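Local structure of 3-dehydroquinate dehydratase (4PH6) at residues A[64-69]-A[106-112]; A[53-58]-A[91-95]. The protein catalyses the cis-dehydration of 3-dehydroquinate to 3-dehydroshikimate, the third step of the chorismate pathway, through a covalent imine intermediate with the enzyme. One frame throughout, in Å; residues are numbered along the deposited sequence.

Interaction 1: A[64-69]-A[106-112]; sequences VCNLSQ and ELVKKGA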
ATOM      1  N   VAL A  64       3.319 -38.125   9.408  1.00 18.49           N
ATOM      2  CA  VAL A  64       3.548 -36.825   8.799  1.00 16.54           C
ATOM      3  C   VAL A  64       4.435 -36.956   7.554  1.00 13.66           C
ATOM      4  O   VAL A  64       4.154 -36.342   6.531  1.00 13.38           O
ATOM      5  CB  VAL A  64       4.197 -35.827   9.790  1.00 17.71           C
ATOM      6  CG1 VAL A  64       4.475 -34.512   9.102  1.00 12.54           C
ATOM      7  CG2 VAL A  64       3.295 -35.596  10.985  1.00 13.02           C
ATOM      8  N   CYS A  65       5.500 -37.753   7.635  1.00 14.25           N
ATOM      9  CA  CYS A  65       6.387 -37.948   6.484  1.00 16.12           C
ATOM     10  C   CYS A  65       5.626 -38.524   5.289  1.00 14.94           C
ATOM     11  O   CYS A  65       5.783 -38.054   4.164  1.00 14.86           O
ATOM     12  CB  CYS A  65       7.569 -38.862   6.843  1.00 15.49           C
ATOM     13  SG  CYS A  65       8.771 -38.098   7.955  1.00 17.04           S
ATOM     14  N   ASN A  66       4.800 -39.534   5.551  1.00 15.42           N
ATOM     15  CA  ASN A  66       4.015 -40.196   4.509  1.00 15.88           C
ATOM     16  C   ASN A  66       2.981 -39.262   3.921  1.00 17.24           C
ATOM     17  O   ASN A  66       2.817 -39.164   2.704  1.00 15.25           O
ATOM     18  CB  ASN A  66       3.318 -41.437   5.056  1.00 16.71           C
ATOM     19  CG  ASN A  66       2.404 -42.084   4.030  1.00 32.14           C
ATOM     20  OD1 ASN A  66       2.858 -42.845   3.172  1.00 31.92           O
ATOM     21  ND2 ASN A  66       1.108 -41.776   4.104  1.00 31.06           N
ATOM     22  N   LEU A  67       2.275 -38.578   4.805  1.00 14.61           N
ATOM     23  CA  LEU A  67       1.308 -37.601   4.368  1.00 14.74           C
ATOM     24  C   LEU A  67       1.998 -36.544   3.510  1.00 13.75           C
ATOM     25  O   LEU A  67       1.423 -36.074   2.524  1.00 16.17           O
ATOM     26  CB  LEU A  67       0.604 -36.968   5.567  1.00 13.70           C
ATOM     27  CG  LEU A  67      -0.511 -35.993   5.198  1.00 22.41           C
ATOM     28  CD1 LEU A  67      -1.405 -36.586   4.139  1.00 13.81           C
ATOM     29  CD2 LEU A  67      -1.320 -35.587   6.439  1.00 20.30           C
ATOM     30  N   SER A  68       3.232 -36.186   3.860  1.00 13.47           N
ATOM     31  CA  SER A  68       3.944 -35.158   3.100  1.00 20.73           C
ATOM     32  C   SER A  68       4.200 -35.645   1.670  1.00 17.84           C
ATOM     33  O   SER A  68       4.187 -34.852   0.729  1.00 16.49           O
ATOM     34  CB  SER A  68       5.254 -34.767   3.777  1.00 13.22           C
ATOM     35  OG  SER A  68       6.215 -35.802   3.693  1.00 17.49           O
ATOM     36  N   GLN A  69       4.400 -36.951   1.518  1.00 16.47           N
ATOM     37  CA  GLN A  69       4.591 -37.558   0.204  1.00 16.15           C
ATOM     38  C   GLN A  69       3.340 -37.447  -0.670  1.00 16.97           C
ATOM     39  O   GLN A  69       3.414 -37.052  -1.835  1.00 15.12           O
ATOM     40  CB  GLN A  69       4.997 -39.027   0.354  1.00 17.27           C
ATOM     41  CG  GLN A  69       6.494 -39.233   0.418  1.00 23.49           C
ATOM     42  CD  GLN A  69       7.204 -38.744  -0.844  1.00 29.00           C
ATOM     43  OE1 GLN A  69       6.642 -38.769  -1.946  1.00 31.66           O
ATOM     44  NE2 GLN A  69       8.450 -38.320  -0.689  1.00 30.09           N
ATOM     45  N   GLU A 106      13.140 -35.928  10.912  1.00 13.00           N
ATOM     46  CA  GLU A 106      12.456 -37.023  10.230  1.00 15.32           C
ATOM     47  C   GLU A 106      11.923 -36.659   8.842  1.00 14.06           C
ATOM     48  O   GLU A 106      12.042 -37.448   7.905  1.00 13.28           O
ATOM     49  CB  GLU A 106      11.298 -37.547  11.078  1.00 14.90           C
ATOM     50  CG  GLU A 106      11.732 -38.569  12.098  1.00 27.74           C
ATOM     51  CD  GLU A 106      12.516 -39.715  11.478  1.00 28.70           C
ATOM     52  OE1 GLU A 106      13.762 -39.702  11.587  1.00 35.10           O
ATOM     53  OE2 GLU A 106      11.893 -40.628  10.892  1.00 22.19           O
ATOM     54  N   LEU A 107      11.308 -35.485   8.718  1.00 15.10           N
ATOM     55  CA  LEU A 107      10.852 -34.995   7.423  1.00 10.81           C
ATOM     56  C   LEU A 107      12.024 -34.898   6.455  1.00 13.04           C
ATOM     57  O   LEU A 107      11.912 -35.270   5.283  1.00 10.17           O
ATOM     58  CB  LEU A 107      10.175 -33.629   7.569  1.00  9.82           C
ATOM     59  CG  LEU A 107       8.766 -33.651   8.171  1.00 17.07           C
ATOM     60  CD1 LEU A 107       8.305 -32.241   8.462  1.00 16.63           C
ATOM     61  CD2 LEU A 107       7.775 -34.365   7.251  1.00 10.92           C
ATOM     62  N   VAL A 108      13.152 -34.405   6.956  1.00  9.97           N
ATOM     63  CA  VAL A 108      14.344 -34.273   6.136  1.00 13.45           C
ATOM     64  C   VAL A 108      14.772 -35.629   5.551  1.00 15.45           C
ATOM     65  O   VAL A 108      15.108 -35.713   4.365  1.00 11.72           O
ATOM     66  CB  VAL A 108      15.508 -33.649   6.932  1.00 14.13           C
ATOM     67  CG1 VAL A 108      16.835 -33.831   6.183  1.00 15.20           C
ATOM     68  CG2 VAL A 108      15.234 -32.171   7.203  1.00  8.44           C
ATOM     69  N   LYS A 109      14.714 -36.681   6.373  1.00 11.90           N
ATOM     70  CA  LYS A 109      15.142 -38.018   5.973  1.00 16.99           C
ATOM     71  C   LYS A 109      14.158 -38.753   5.068  1.00 21.16           C
ATOM     72  O   LYS A 109      14.568 -39.380   4.092  1.00 18.51           O
ATOM     73  CB  LYS A 109      15.394 -38.891   7.213  1.00 20.35           C
ATOM     74  CG  LYS A 109      16.634 -38.506   7.986  1.00 22.07           C
ATOM     75  CD  LYS A 109      16.660 -39.169   9.350  1.00 24.52           C
ATOM     76  CE  LYS A 109      17.833 -38.641  10.162  1.00 27.03           C
ATOM     77  NZ  LYS A 109      17.694 -38.931  11.612  1.00 38.76           N
ATOM     78  N   LYS A 110      12.870 -38.695   5.408  1.00 17.69           N
ATOM     79  CA  LYS A 110      11.883 -39.569   4.786  1.00 19.13           C
ATOM     80  C   LYS A 110      10.615 -38.841   4.343  1.00 21.38           C
ATOM     81  O   LYS A 110       9.640 -39.480   3.936  1.00 17.37           O
ATOM     82  CB  LYS A 110      11.499 -40.698   5.746  1.00 19.96           C
ATOM     83  CG  LYS A 110      12.569 -41.758   5.934  1.00 21.30           C
ATOM     84  CD  LYS A 110      12.462 -42.410   7.305  1.00 28.43           C
ATOM     85  CE  LYS A 110      13.315 -43.683   7.382  1.00 34.06           C
ATOM     86  NZ  LYS A 110      13.194 -44.377   8.707  1.00 37.07           N
ATOM     87  N   GLY A 111      10.622 -37.513   4.420  1.00 19.07           N
ATOM     88  CA  GLY A 111       9.476 -36.740   3.986  1.00 11.86           C
ATOM     89  C   GLY A 111       9.703 -36.074   2.646  1.00 11.14           C
ATOM     90  O   GLY A 111      10.806 -36.114   2.111  1.00 10.00           O
ATOM     91  N   ALA A 112       8.650 -35.460   2.108  1.00 11.46           N
ATOM     92  CA  ALA A 112       8.760 -34.671   0.891  1.00  8.91           C
ATOM     93  C   ALA A 112       8.567 -33.189   1.201  1.00  8.00           C
ATOM     94  O   ALA A 112       7.612 -32.813   1.888  1.00 10.66           O
ATOM     95  CB  ALA A 112       7.742 -35.147  -0.148  1.00  9.32           C
TER
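Cys-65 and Ser-68, which look out from the same flank of helix 61-73, press against the end of helix 97-110 and the turn that leaves it. The two helical segments cross at -52° with their axes 9.4 Å apart, and the backbones come nearest where that turn passes the first helix, Cys-65 CA lying 4.2 Å from Gly-111 CA. Glycine suits this place: a beta carbon here would run into Leu-107 O of its own helix end and crowd Ser-68 OG, which lies 3.4 Å from Gly-111 CA. One residue on, the backbone is gripped directly. Ala-112 N donates to Ser-68 OG over 2.9 Å in a nearly straight bond (170°), so a small polar side chain satisfies an amide released from the helical pattern. The serine hydroxyl reaches it by lying between its own backbone N and carbonyl carbon (chi1 71°).

Beside this bond, the compact thiol of Cys-65 fills the groove between the helices: SG rests 3.3 Å from Glu-106 O and also touches the methyl Leu-107 CD2. Deeper still, Val-64 and Leu-107 cross obliquely, CG1 to CD2 at 3.8 Å, branched apolar groups suited to the buried side. The other margin faces solvent. There the amide of partly exposed Gln-69, its chain bent at CB-CG, lies against the Ala-112 methyl (NE2 to CB 3.3 Å). Looser still, the aliphatic start of exposed Lys-110 brushes Cys-65 and its amine leads away.

Beneath the pair lies the barrel wall: Val-64 and Ser-68 pack on Trp-50 of strand 47-51, a predicted substrate-binding residue, and Val-64 and Leu-107 share Leu-52. Leu-67 continues the outer layer to helix 30-40, and Val-108 continues it to helix 124-136.

Interaction 2: A[53-58]-A[91-95]; sequences DYYENV and GEMAF
At the C-terminal ends of the barrel strands, where a (beta/alpha)8 enzyme carries its active site, two strand-to-helix loops are joined by Asp-53 and Glu-92. Glu-92 N donates to Asp-53 OD1 over 2.9 Å in a bent bond (142°), reaching the anti side of the carboxylate somewhat out of its plane. The same oxygen forms a salt bridge with Arg-51, and OD2 accepts from the backbone N of Arg-85. Aspartate suits this junction, since its two oxygens hold the guanidinium of Arg-51 and the backbone of Arg-85, both predicted to bind 3-dehydroquinate, as well as the facing loop.

Toward solvent, Glu-92 lies flat on Tyr-54. With chi1 at -74°, CG lies over the centre of the ring in a CH-pi contact, 3.3 Å from the centroid; the bend at CB-CG (chi2 -63°) then folds the carboxylate back across the ring, nearly parallel to it, and OE2 comes within 3.2 Å of Tyr-54 OH. On the inner side, Met-93 and Val-58 meet tip to tip, SD to CG1 at 3.5 Å; the flexible thioether fits itself against the rigid branched valine. Val-58 ends a type I turn begun by Tyr-55, and its CG1 also lies 4.3 Å from Phe-95 CE1.

Phe-95 stacks on Phe-84, just past strand 80-83, and touches Phe-61 of helix 61-73, while Tyr-55 packs between that helix and helix 30-40.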
ATOM      1  N   ASP A  53       1.450 -27.585  12.458  1.00 12.78           N
ATOM      2  CA  ASP A  53       0.971 -27.450  13.828  1.00 17.14           C
ATOM      3  C   ASP A  53      -0.561 -27.488  13.886  1.00 21.38           C
ATOM      4  O   ASP A  53      -1.137 -27.583  14.970  1.00 21.98           O
ATOM      5  CB  ASP A  53       1.531 -26.171  14.471  1.00 11.79           C
ATOM      6  CG  ASP A  53       1.358 -24.948  13.602  1.00 16.81           C
ATOM      7  OD1 ASP A  53       0.579 -24.048  13.982  1.00 18.60           O
ATOM      8  OD2 ASP A  53       1.995 -24.888  12.533  1.00 20.58           O
ATOM      9  N   TYR A  54      -1.209 -27.449  12.719  1.00 18.10           N
ATOM     10  CA  TYR A  54      -2.649 -27.693  12.635  1.00 21.39           C
ATOM     11  C   TYR A  54      -2.981 -29.185  12.512  1.00 20.44           C
ATOM     12  O   TYR A  54      -4.083 -29.605  12.870  1.00 17.15           O
ATOM     13  CB  TYR A  54      -3.259 -26.957  11.437  1.00 22.36           C
ATOM     14  CG  TYR A  54      -3.601 -25.503  11.671  1.00 21.94           C
ATOM     15  CD1 TYR A  54      -4.850 -25.124  12.151  1.00 20.81           C
ATOM     16  CD2 TYR A  54      -2.674 -24.509  11.389  1.00 18.23           C
ATOM     17  CE1 TYR A  54      -5.158 -23.788  12.340  1.00 20.87           C
ATOM     18  CE2 TYR A  54      -2.971 -23.190  11.579  1.00 16.91           C
ATOM     19  CZ  TYR A  54      -4.209 -22.830  12.052  1.00 16.37           C
ATOM     20  OH  TYR A  54      -4.482 -21.507  12.232  1.00 19.10           O
ATOM     21  N   TYR A  55      -2.044 -29.980  11.985  1.00 15.42           N
ATOM     22  CA  TYR A  55      -2.333 -31.392  11.700  1.00 16.48           C
ATOM     23  C   TYR A  55      -2.570 -32.214  12.966  1.00 21.28           C
ATOM     24  O   TYR A  55      -1.700 -32.293  13.830  1.00 27.42           O
ATOM     25  CB  TYR A  55      -1.209 -32.027  10.877  1.00 11.17           C
ATOM     26  CG  TYR A  55      -1.499 -33.466  10.503  1.00 16.36           C
ATOM     27  CD1 TYR A  55      -2.766 -33.847  10.078  1.00 11.95           C
ATOM     28  CD2 TYR A  55      -0.511 -34.449  10.581  1.00 17.27           C
ATOM     29  CE1 TYR A  55      -3.050 -35.154   9.748  1.00 12.35           C
ATOM     30  CE2 TYR A  55      -0.786 -35.763  10.231  1.00 15.89           C
ATOM     31  CZ  TYR A  55      -2.059 -36.105   9.820  1.00 12.24           C
ATOM     32  OH  TYR A  55      -2.353 -37.402   9.494  1.00 12.74           O
ATOM     33  N   GLU A  56      -3.739 -32.845  13.061  1.00 14.17           N
ATOM     34  CA  GLU A  56      -4.109 -33.575  14.274  1.00 17.53           C
ATOM     35  C   GLU A  56      -3.138 -34.709  14.656  1.00 21.65           C
ATOM     36  O   GLU A  56      -3.033 -35.056  15.838  1.00 27.03           O
ATOM     37  CB  GLU A  56      -5.530 -34.146  14.146  1.00 18.84           C
ATOM     38  CG  GLU A  56      -5.722 -35.212  13.077  1.00 22.00           C
ATOM     39  CD  GLU A  56      -7.180 -35.670  12.946  1.00 28.20           C
ATOM     40  OE1 GLU A  56      -8.020 -35.264  13.774  1.00 30.74           O
ATOM     41  OE2 GLU A  56      -7.489 -36.433  12.004  1.00 33.01           O
ATOM     42  N   ASN A  57      -2.439 -35.285  13.677  1.00 17.37           N
ATOM     43  CA  ASN A  57      -1.543 -36.411  13.955  1.00 22.32           C
ATOM     44  C   ASN A  57      -0.064 -36.052  13.957  1.00 20.34           C
ATOM     45  O   ASN A  57       0.780 -36.925  13.760  1.00 26.29           O
ATOM     46  CB  ASN A  57      -1.769 -37.546  12.946  1.00 21.23           C
ATOM     47  CG  ASN A  57      -3.128 -38.186  13.086  1.00 26.85           C
ATOM     48  OD1 ASN A  57      -3.639 -38.339  14.197  1.00 32.48           O
ATOM     49  ND2 ASN A  57      -3.723 -38.569  11.963  1.00 26.89           N
ATOM     50  N   VAL A  58       0.253 -34.783  14.202  1.00 17.85           N
ATOM     51  CA  VAL A  58       1.607 -34.278  13.995  1.00 14.37           C
ATOM     52  C   VAL A  58       2.655 -34.894  14.948  1.00 16.48           C
ATOM     53  O   VAL A  58       3.868 -34.822  14.702  1.00 16.00           O
ATOM     54  CB  VAL A  58       1.621 -32.745  14.121  1.00 12.41           C
ATOM     55  CG1 VAL A  58       1.595 -32.327  15.567  1.00 13.47           C
ATOM     56  CG2 VAL A  58       2.831 -32.169  13.427  1.00 11.51           C
ATOM     57  N   GLY A  91       1.654 -20.213  16.758  1.00 14.26           N
ATOM     58  CA  GLY A  91       1.312 -21.576  16.396  1.00 17.23           C
ATOM     59  C   GLY A  91       0.076 -22.118  17.080  1.00 18.63           C
ATOM     60  O   GLY A  91      -0.467 -21.480  17.972  1.00 24.61           O
ATOM     61  N   GLU A  92      -0.361 -23.304  16.672  1.00 15.12           N
ATOM     62  CA  GLU A  92      -1.629 -23.853  17.162  1.00 20.10           C
ATOM     63  C   GLU A  92      -1.530 -24.709  18.425  1.00 21.56           C
ATOM     64  O   GLU A  92      -2.509 -24.840  19.153  1.00 23.49           O
ATOM     65  CB  GLU A  92      -2.299 -24.677  16.066  1.00 15.61           C
ATOM     66  CG  GLU A  92      -2.909 -23.830  14.975  1.00 22.77           C
ATOM     67  CD  GLU A  92      -4.033 -22.930  15.479  1.00 22.49           C
ATOM     68  OE1 GLU A  92      -5.033 -23.456  16.005  1.00 16.46           O
ATOM     69  OE2 GLU A  92      -3.910 -21.693  15.343  1.00 21.79           O
ATOM     70  N   MET A  93      -0.365 -25.297  18.684  1.00 26.03           N
ATOM     71  CA  MET A  93      -0.242 -26.257  19.783  1.00 25.95           C
ATOM     72  C   MET A  93       1.091 -26.222  20.519  1.00 25.06           C
ATOM     73  O   MET A  93       2.142 -25.923  19.936  1.00 24.05           O
ATOM     74  CB  MET A  93      -0.462 -27.677  19.263  1.00 23.73           C
ATOM     75  CG  MET A  93       0.538 -28.077  18.213  1.00 25.68           C
ATOM     76  SD  MET A  93       0.349 -29.770  17.632  1.00 44.25           S
ATOM     77  CE  MET A  93       1.012 -30.683  19.007  1.00 23.65           C
ATOM     78  N   ALA A  94       1.032 -26.549  21.806  1.00 27.45           N
ATOM     79  CA  ALA A  94       2.226 -26.768  22.605  1.00 27.01           C
ATOM     80  C   ALA A  94       3.029 -27.949  22.040  1.00 27.76           C
ATOM     81  O   ALA A  94       2.466 -28.934  21.566  1.00 23.67           O
ATOM     82  CB  ALA A  94       1.849 -27.014  24.057  1.00 24.59           C
ATOM     83  N   PHE A  95       4.348 -27.847  22.100  1.00 24.03           N
ATOM     84  CA  PHE A  95       5.224 -28.841  21.501  1.00 23.97           C
ATOM     85  C   PHE A  95       6.588 -28.624  22.123  1.00 24.43           C
ATOM     86  O   PHE A  95       7.085 -27.495  22.144  1.00 24.59           O
ATOM     87  CB  PHE A  95       5.271 -28.674  19.974  1.00 23.69           C
ATOM     88  CG  PHE A  95       5.376 -29.968  19.190  1.00 23.60           C
ATOM     89  CD1 PHE A  95       4.508 -31.024  19.429  1.00 23.50           C
ATOM     90  CD2 PHE A  95       6.303 -30.097  18.161  1.00 23.71           C
ATOM     91  CE1 PHE A  95       4.587 -32.196  18.685  1.00 23.53           C
ATOM     92  CE2 PHE A  95       6.382 -31.260  17.413  1.00 23.78           C
ATOM     93  CZ  PHE A  95       5.520 -32.310  17.675  1.00 24.91           C
TER

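Overall arrangement
Along the chain, the loop 53-58 follows strand 47-51 and leads into 64-69 on helix 61-73; strand 80-83 comes next, then the loop 91-95 and finally 106-112 at the end of helix 97-110. Interaction 2 closes a loop that holds helix 61-73 and strand 80-83. Interaction 1 closes one that holds strand 80-83 and most of helix 97-110. Their segments alternate, so the contacts cross. Together they tie two successive beta-alpha units, interaction 2 on the active-site face and interaction 1 in the outer helical layer. The two meet directly, Leu-67 CD2 packing 3.5 Å from Tyr-55 CZ.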